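Local structure of glypican-1 (Homo sapiens, 4YWT) at residues A[222-227]-A[463-468]; A[274-279]-A[425-430]. The protein is a cell-surface proteoglycan that carries heparan sulfate chains, through which it binds alpha-4(V) collagen and takes part in Schwann cell myelination. The protein carries 3 engineered substitutions. One frame throughout, in Å; residues are numbered along the deposited sequence.

Interaction 1. Residues A[222-227]-A[463-468]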
ATOM      1  N   PHE A 222      -8.541  -5.780   3.429  1.00 29.07           N
ATOM      2  CA  PHE A 222      -7.935  -5.119   2.276  1.00 28.01           C
ATOM      3  C   PHE A 222      -7.651  -3.648   2.587  1.00 29.79           C
ATOM      4  O   PHE A 222      -6.520  -3.161   2.405  1.00 24.05           O
ATOM      5  CB  PHE A 222      -8.840  -5.244   1.049  1.00 26.26           C
ATOM      6  CG  PHE A 222      -8.271  -4.617  -0.193  1.00 31.19           C
ATOM      7  CD1 PHE A 222      -7.306  -5.276  -0.939  1.00 24.07           C
ATOM      8  CD2 PHE A 222      -8.707  -3.375  -0.620  1.00 29.32           C
ATOM      9  CE1 PHE A 222      -6.782  -4.703  -2.081  1.00 24.98           C
ATOM     10  CE2 PHE A 222      -8.189  -2.797  -1.765  1.00 28.83           C
ATOM     11  CZ  PHE A 222      -7.225  -3.462  -2.495  1.00 29.73           C
ATOM     12  N   VAL A 223      -8.677  -2.947   3.069  1.00 27.40           N
ATOM     13  CA  VAL A 223      -8.528  -1.536   3.428  1.00 33.38           C
ATOM     14  C   VAL A 223      -7.427  -1.337   4.482  1.00 31.61           C
ATOM     15  O   VAL A 223      -6.564  -0.451   4.349  1.00 25.19           O
ATOM     16  CB  VAL A 223      -9.866  -0.957   3.938  1.00 30.19           C
ATOM     17  CG1 VAL A 223      -9.648   0.329   4.721  1.00 33.42           C
ATOM     18  CG2 VAL A 223     -10.818  -0.730   2.770  1.00 27.09           C
ATOM     19  N   GLN A 224      -7.454  -2.179   5.512  1.00 29.17           N
ATOM     20  CA  GLN A 224      -6.425  -2.180   6.551  1.00 34.17           C
ATOM     21  C   GLN A 224      -5.028  -2.348   5.958  1.00 29.96           C
ATOM     22  O   GLN A 224      -4.083  -1.673   6.369  1.00 23.96           O
ATOM     23  CB  GLN A 224      -6.694  -3.291   7.565  1.00 40.72           C
ATOM     24  CG  GLN A 224      -7.250  -2.807   8.893  1.00 52.19           C
ATOM     25  CD  GLN A 224      -7.785  -3.942   9.747  1.00 62.88           C
ATOM     26  OE1 GLN A 224      -7.729  -5.109   9.356  1.00 64.02           O
ATOM     27  NE2 GLN A 224      -8.304  -3.605  10.922  1.00 66.38           N
ATOM     28  N   GLY A 225      -4.911  -3.253   4.990  1.00 27.87           N
ATOM     29  CA  GLY A 225      -3.658  -3.480   4.293  1.00 23.19           C
ATOM     30  C   GLY A 225      -3.175  -2.245   3.560  1.00 30.48           C
ATOM     31  O   GLY A 225      -1.990  -1.897   3.624  1.00 23.43           O
ATOM     32  N   LEU A 226      -4.086  -1.577   2.855  1.00 26.74           N
ATOM     33  CA  LEU A 226      -3.731  -0.327   2.185  1.00 25.71           C
ATOM     34  C   LEU A 226      -3.211   0.698   3.190  1.00 23.78           C
ATOM     35  O   LEU A 226      -2.187   1.360   2.955  1.00 24.45           O
ATOM     36  CB  LEU A 226      -4.929   0.242   1.421  1.00 26.41           C
ATOM     37  CG  LEU A 226      -5.346  -0.516   0.160  1.00 25.14           C
ATOM     38  CD1 LEU A 226      -6.655   0.033  -0.377  1.00 27.17           C
ATOM     39  CD2 LEU A 226      -4.253  -0.438  -0.895  1.00 23.13           C
ATOM     40  N   GLY A 227      -3.911   0.814   4.317  1.00 23.97           N
ATOM     41  CA  GLY A 227      -3.484   1.716   5.376  1.00 37.71           C
ATOM     42  C   GLY A 227      -2.086   1.411   5.892  1.00 37.16           C
ATOM     43  O   GLY A 227      -1.254   2.313   6.054  1.00 40.19           O
ATOM     44  N   THR A 463      -0.004  -8.987   6.995  1.00 25.26           N
ATOM     45  CA  THR A 463      -0.013 -10.128   6.086  1.00 25.22           C
ATOM     46  C   THR A 463      -0.690 -11.331   6.725  1.00 33.05           C
ATOM     47  O   THR A 463      -1.536 -11.978   6.103  1.00 32.13           O
ATOM     48  CB  THR A 463       1.404 -10.532   5.657  1.00 25.51           C
ATOM     49  OG1 THR A 463       2.063  -9.410   5.060  1.00 25.11           O
ATOM     50  CG2 THR A 463       1.351 -11.678   4.654  1.00 26.98           C
ATOM     51  N   ASN A 464      -0.314 -11.628   7.968  1.00 35.12           N
ATOM     52  CA  ASN A 464      -0.956 -12.708   8.711  1.00 32.42           C
ATOM     53  C   ASN A 464      -2.460 -12.482   8.825  1.00 28.77           C
ATOM     54  O   ASN A 464      -3.257 -13.399   8.571  1.00 29.60           O
ATOM     55  CB  ASN A 464      -0.337 -12.849  10.102  1.00 36.61           C
ATOM     56  CG  ASN A 464       1.092 -13.359  10.053  1.00 44.95           C
ATOM     57  OD1 ASN A 464       1.467 -14.105   9.148  1.00 47.64           O
ATOM     58  ND2 ASN A 464       1.897 -12.958  11.031  1.00 45.52           N
ATOM     59  N   ARG A 465      -2.841 -11.259   9.193  1.00 28.35           N
ATOM     60  CA  ARG A 465      -4.254 -10.884   9.243  1.00 33.59           C
ATOM     61  C   ARG A 465      -4.978 -11.193   7.933  1.00 36.79           C
ATOM     62  O   ARG A 465      -6.106 -11.680   7.942  1.00 36.42           O
ATOM     63  CB  ARG A 465      -4.419  -9.395   9.560  1.00 36.70           C
ATOM     64  CG  ARG A 465      -4.243  -9.012  11.017  1.00 38.25           C
ATOM     65  CD  ARG A 465      -4.957  -7.694  11.292  1.00 47.81           C
ATOM     66  NE  ARG A 465      -4.685  -7.167  12.627  1.00 61.20           N
ATOM     67  CZ  ARG A 465      -3.921  -6.108  12.867  1.00 70.20           C
ATOM     68  NH1 ARG A 465      -3.352  -5.457  11.861  1.00 71.72           N
ATOM     69  NH2 ARG A 465      -3.727  -5.694  14.111  1.00 73.16           N
ATOM     70  N   LEU A 466      -4.324 -10.905   6.812  1.00 30.49           N
ATOM     71  CA  LEU A 466      -4.935 -11.104   5.499  1.00 36.55           C
ATOM     72  C   LEU A 466      -4.982 -12.565   5.069  1.00 29.94           C
ATOM     73  O   LEU A 466      -5.867 -12.966   4.314  1.00 33.13           O
ATOM     74  CB  LEU A 466      -4.196 -10.282   4.444  1.00 31.66           C
ATOM     75  CG  LEU A 466      -4.599  -8.812   4.369  1.00 34.25           C
ATOM     76  CD1 LEU A 466      -3.403  -7.951   4.034  1.00 34.96           C
ATOM     77  CD2 LEU A 466      -5.693  -8.629   3.329  1.00 23.22           C
ATOM     78  N   ARG A 467      -4.026 -13.361   5.535  1.00 33.09           N
ATOM     79  CA  ARG A 467      -4.033 -14.787   5.237  1.00 35.14           C
ATOM     80  C   ARG A 467      -5.155 -15.462   6.021  1.00 33.55           C
ATOM     81  O   ARG A 467      -5.907 -16.287   5.480  1.00 34.73           O
ATOM     82  CB  ARG A 467      -2.673 -15.410   5.559  1.00 42.57           C
ATOM     83  CG  ARG A 467      -1.575 -14.960   4.607  1.00 50.19           C
ATOM     84  CD  ARG A 467      -0.208 -15.509   4.985  1.00 55.68           C
ATOM     85  NE  ARG A 467       0.789 -15.195   3.962  1.00 62.71           N
ATOM     86  CZ  ARG A 467       2.102 -15.321   4.127  1.00 67.04           C
ATOM     87  NH1 ARG A 467       2.591 -15.753   5.281  1.00 70.44           N
ATOM     88  NH2 ARG A 467       2.928 -15.011   3.136  1.00 62.84           N
ATOM     89  N   SER A 468      -5.277 -15.089   7.292  1.00 34.90           N
ATOM     90  CA  SER A 468      -6.376 -15.580   8.117  1.00 42.80           C
ATOM     91  C   SER A 468      -7.718 -15.150   7.532  1.00 40.42           C
ATOM     92  O   SER A 468      -8.645 -15.953   7.433  1.00 41.33           O
ATOM     93  CB  SER A 468      -6.239 -15.078   9.555  1.00 39.35           C
ATOM     94  OG  SER A 468      -5.095 -15.635  10.176  1.00 45.76           O
TER

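Interaction 2. Residues A[274-279]-A[425-430]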
ATOM      1  N   VAL A 274      26.335   2.034  -5.988  1.00 34.84           N
ATOM      2  CA  VAL A 274      26.300   3.099  -4.991  1.00 35.21           C
ATOM      3  C   VAL A 274      24.941   3.169  -4.297  1.00 38.73           C
ATOM      4  O   VAL A 274      24.865   3.133  -3.068  1.00 38.35           O
ATOM      5  CB  VAL A 274      26.615   4.472  -5.610  1.00 44.33           C
ATOM      6  CG1 VAL A 274      26.386   5.577  -4.589  1.00 36.54           C
ATOM      7  CG2 VAL A 274      28.045   4.505  -6.128  1.00 46.04           C
ATOM      8  N   LEU A 275      23.870   3.251  -5.080  1.00 33.80           N
ATOM      9  CA  LEU A 275      22.535   3.382  -4.501  1.00 33.07           C
ATOM     10  C   LEU A 275      22.090   2.113  -3.776  1.00 32.27           C
ATOM     11  O   LEU A 275      21.374   2.187  -2.780  1.00 31.93           O
ATOM     12  CB  LEU A 275      21.512   3.762  -5.573  1.00 32.75           C
ATOM     13  CG  LEU A 275      21.686   5.164  -6.163  1.00 45.03           C
ATOM     14  CD1 LEU A 275      20.464   5.569  -6.971  1.00 33.39           C
ATOM     15  CD2 LEU A 275      21.966   6.181  -5.066  1.00 45.06           C
ATOM     16  N   LYS A 276      22.516   0.952  -4.268  1.00 36.54           N
ATOM     17  CA  LYS A 276      22.249  -0.303  -3.570  1.00 33.23           C
ATOM     18  C   LYS A 276      22.953  -0.311  -2.223  1.00 32.50           C
ATOM     19  O   LYS A 276      22.453  -0.886  -1.258  1.00 32.69           O
ATOM     20  CB  LYS A 276      22.689  -1.510  -4.401  1.00 31.57           C
ATOM     21  CG  LYS A 276      21.648  -1.980  -5.405  1.00 32.64           C
ATOM     22  CD  LYS A 276      22.127  -3.199  -6.173  1.00 34.84           C
ATOM     23  CE  LYS A 276      21.075  -3.674  -7.160  1.00 39.25           C
ATOM     24  NZ  LYS A 276      21.266  -5.101  -7.542  1.00 42.50           N
ATOM     25  N   GLY A 277      24.117   0.329  -2.164  1.00 38.10           N
ATOM     26  CA  GLY A 277      24.810   0.504  -0.903  1.00 37.59           C
ATOM     27  C   GLY A 277      24.049   1.440   0.018  1.00 37.56           C
ATOM     28  O   GLY A 277      23.881   1.162   1.205  1.00 39.32           O
ATOM     29  N   CYS A 278      23.574   2.549  -0.540  1.00 36.24           N
ATOM     30  CA  CYS A 278      22.871   3.566   0.235  1.00 33.85           C
ATOM     31  C   CYS A 278      21.488   3.113   0.696  1.00 38.03           C
ATOM     32  O   CYS A 278      21.043   3.470   1.786  1.00 33.14           O
ATOM     33  CB  CYS A 278      22.731   4.853  -0.581  1.00 40.57           C
ATOM     34  SG  CYS A 278      24.292   5.651  -1.007  1.00 60.38           S
ATOM     35  N   LEU A 279      20.813   2.329  -0.136  1.00 40.37           N
ATOM     36  CA  LEU A 279      19.415   1.992   0.111  1.00 39.42           C
ATOM     37  C   LEU A 279      19.214   0.517   0.445  1.00 30.62           C
ATOM     38  O   LEU A 279      18.201  -0.078   0.078  1.00 30.74           O
ATOM     39  CB  LEU A 279      18.569   2.372  -1.104  1.00 36.08           C
ATOM     40  CG  LEU A 279      18.760   3.801  -1.619  1.00 37.40           C
ATOM     41  CD1 LEU A 279      17.867   4.062  -2.823  1.00 38.10           C
ATOM     42  CD2 LEU A 279      18.493   4.815  -0.514  1.00 31.86           C
ATOM     43  N   PRO A 425      33.225  -3.592 -12.116  1.00 56.14           N
ATOM     44  CA  PRO A 425      32.611  -4.398 -11.046  1.00 53.94           C
ATOM     45  C   PRO A 425      31.163  -4.824 -11.284  1.00 55.72           C
ATOM     46  O   PRO A 425      30.383  -4.099 -11.903  1.00 51.66           O
ATOM     47  CB  PRO A 425      32.682  -3.468  -9.830  1.00 54.24           C
ATOM     48  CG  PRO A 425      33.837  -2.589 -10.103  1.00 52.37           C
ATOM     49  CD  PRO A 425      33.785  -2.337 -11.577  1.00 53.25           C
ATOM     50  N   GLU A 426      30.821  -6.009 -10.783  1.00 58.37           N
ATOM     51  CA  GLU A 426      29.470  -6.547 -10.900  1.00 58.75           C
ATOM     52  C   GLU A 426      28.485  -5.788 -10.024  1.00 46.97           C
ATOM     53  O   GLU A 426      28.848  -5.282  -8.961  1.00 38.07           O
ATOM     54  CB  GLU A 426      29.448  -8.030 -10.519  1.00 66.37           C
ATOM     55  CG  GLU A 426      29.456  -8.994 -11.695  1.00 72.85           C
ATOM     56  CD  GLU A 426      28.217  -8.887 -12.565  1.00 75.15           C
ATOM     57  OE1 GLU A 426      27.196  -8.334 -12.099  1.00 75.37           O
ATOM     58  OE2 GLU A 426      28.263  -9.358 -13.720  1.00 77.11           O
ATOM     59  N   VAL A 427      27.237  -5.711 -10.476  1.00 38.55           N
ATOM     60  CA  VAL A 427      26.177  -5.122  -9.673  1.00 45.34           C
ATOM     61  C   VAL A 427      25.878  -6.020  -8.479  1.00 46.52           C
ATOM     62  O   VAL A 427      25.711  -7.230  -8.628  1.00 47.23           O
ATOM     63  CB  VAL A 427      24.890  -4.900 -10.492  1.00 43.67           C
ATOM     64  CG1 VAL A 427      23.836  -4.200  -9.646  1.00 39.63           C
ATOM     65  CG2 VAL A 427      25.193  -4.087 -11.740  1.00 43.62           C
ATOM     66  N   MET A 428      25.829  -5.423  -7.294  1.00 45.04           N
ATOM     67  CA  MET A 428      25.555  -6.164  -6.070  1.00 49.48           C
ATOM     68  C   MET A 428      24.120  -6.669  -6.028  1.00 52.40           C
ATOM     69  O   MET A 428      23.253  -6.171  -6.746  1.00 44.20           O
ATOM     70  CB  MET A 428      25.831  -5.293  -4.842  1.00 52.80           C
ATOM     71  CG  MET A 428      27.266  -4.791  -4.720  1.00 60.95           C
ATOM     72  SD  MET A 428      28.403  -5.980  -3.969  1.00 51.70           S
ATOM     73  CE  MET A 428      28.916  -6.954  -5.383  1.00 64.02           C
ATOM     74  N   GLY A 429      23.881  -7.675  -5.194  1.00 51.41           N
ATOM     75  CA  GLY A 429      22.532  -8.122  -4.917  1.00 31.56           C
ATOM     76  C   GLY A 429      21.821  -7.110  -4.036  1.00 41.98           C
ATOM     77  O   GLY A 429      22.416  -6.122  -3.605  1.00 31.20           O
ATOM     78  N   ASP A 430      20.547  -7.360  -3.761  1.00 42.29           N
ATOM     79  CA  ASP A 430      19.737  -6.442  -2.968  1.00 42.21           C
ATOM     80  C   ASP A 430      19.713  -6.833  -1.495  1.00 36.58           C
ATOM     81  O   ASP A 430      19.749  -8.016  -1.156  1.00 41.35           O
ATOM     82  CB  ASP A 430      18.311  -6.382  -3.517  1.00 45.02           C
ATOM     83  CG  ASP A 430      18.275  -6.184  -5.018  1.00 53.39           C
ATOM     84  OD1 ASP A 430      18.679  -5.097  -5.485  1.00 55.86           O
ATOM     85  OD2 ASP A 430      17.841  -7.113  -5.730  1.00 54.11           O
TER

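Interaction 1. Residues A[222-227]-A[463-468]
Leu466 projects from helix 450-471 onto the backbone of helix 204-236 at Phe222 and Gly225, joining two long helices of the elongated, largely helical glypican core as an antiparallel pair. Over these segments the axes approach to 10.0 Å and make an angle of 166°. The two methyls of the leucine divide the work: CD2 lies 4.0 Å from the backbone N of Phe222, while CD1 faces CA of Gly225 at 4.5 Å. With only hydrogen on its alpha carbon toward the partner helix, Gly225 presents bare main chain to this methyl. Phe222 meets the leucine through its backbone; its CB points away from helix 450-471, and with CG anti to the backbone N (chi1 -179°) the ring lies on the far side, where it meets Phe106 and touches Ile299. Leu466 also packs on Leu292 and Ser295 of helix 286-299, so a third helix packs against the leucine, which is buried. Toward solvent the pairing changes character, and Gln224 and Arg465 approach each other at a steep angle. No hydrogen bond crosses between the two segments. The polar pair meets instead through the arginine's aliphatic part, with Gln224 OE1 4.3 Å from Arg465 CD.

Interaction 2. Residues A[274-279]-A[425-430]
Lys276 reaches from the last turn of helix 268-278 across to the irregular segment 425-430, where its amino group meets the main chain at Met428 and the carboxylate of Asp430. CB points toward the loop, and CG continues from it opposite the carbonyl carbon (chi1 -85°). Beyond CG the chain is extended, which carries CD, CE and NZ out to the loop. CD is the first atom to press on it, 3.2 Å from Met428 O and 3.9 Å from Gly429 O, with Met428 CB a looser neighbour. CE has two oxygens near it, Met428 O and Asp430 OD1, each at 3.3 Å. At the tip, Lys276 NZ donates to Met428 O, at a modelled separation too short to be taken literally. Lys276 NZ also forms a salt bridge with Asp430 OD1 at 3.3 Å. Val427 CG1 closes in on Lys276 NZ at 3.4 Å. A turn earlier on the helix, Asn273 hydrogen-bonds Glu426 O and Met428 N, giving the loop a second anchor. Lys276 also touches Pro396 of helix 391-404, and Cys278 ties the helix end to helix 243-253 by its disulfide to Cys245; the anchored loop itself runs between strand 420-421 and helix 450-471.

The two contacts share no touching residues, and their centres lie 31 Å apart. Interaction 1 is a largely buried helix-helix seam near the middle of the molecule, centred on leucine methyls against main chain, with a polar rim but no polar bond across the pair. Interaction 2 lies at the surface, 25 Å from the chain centre, and fastens a loop to a helix with one charged side chain; it buries 186 Å² against 140 Å² for the first. Along the sequence it is nested within the loop that interaction 1 closes. Segment 425-430 precedes helix 450-471, whose later part supplies Leu466, so the chain goes from a polar anchorage to apolar packing.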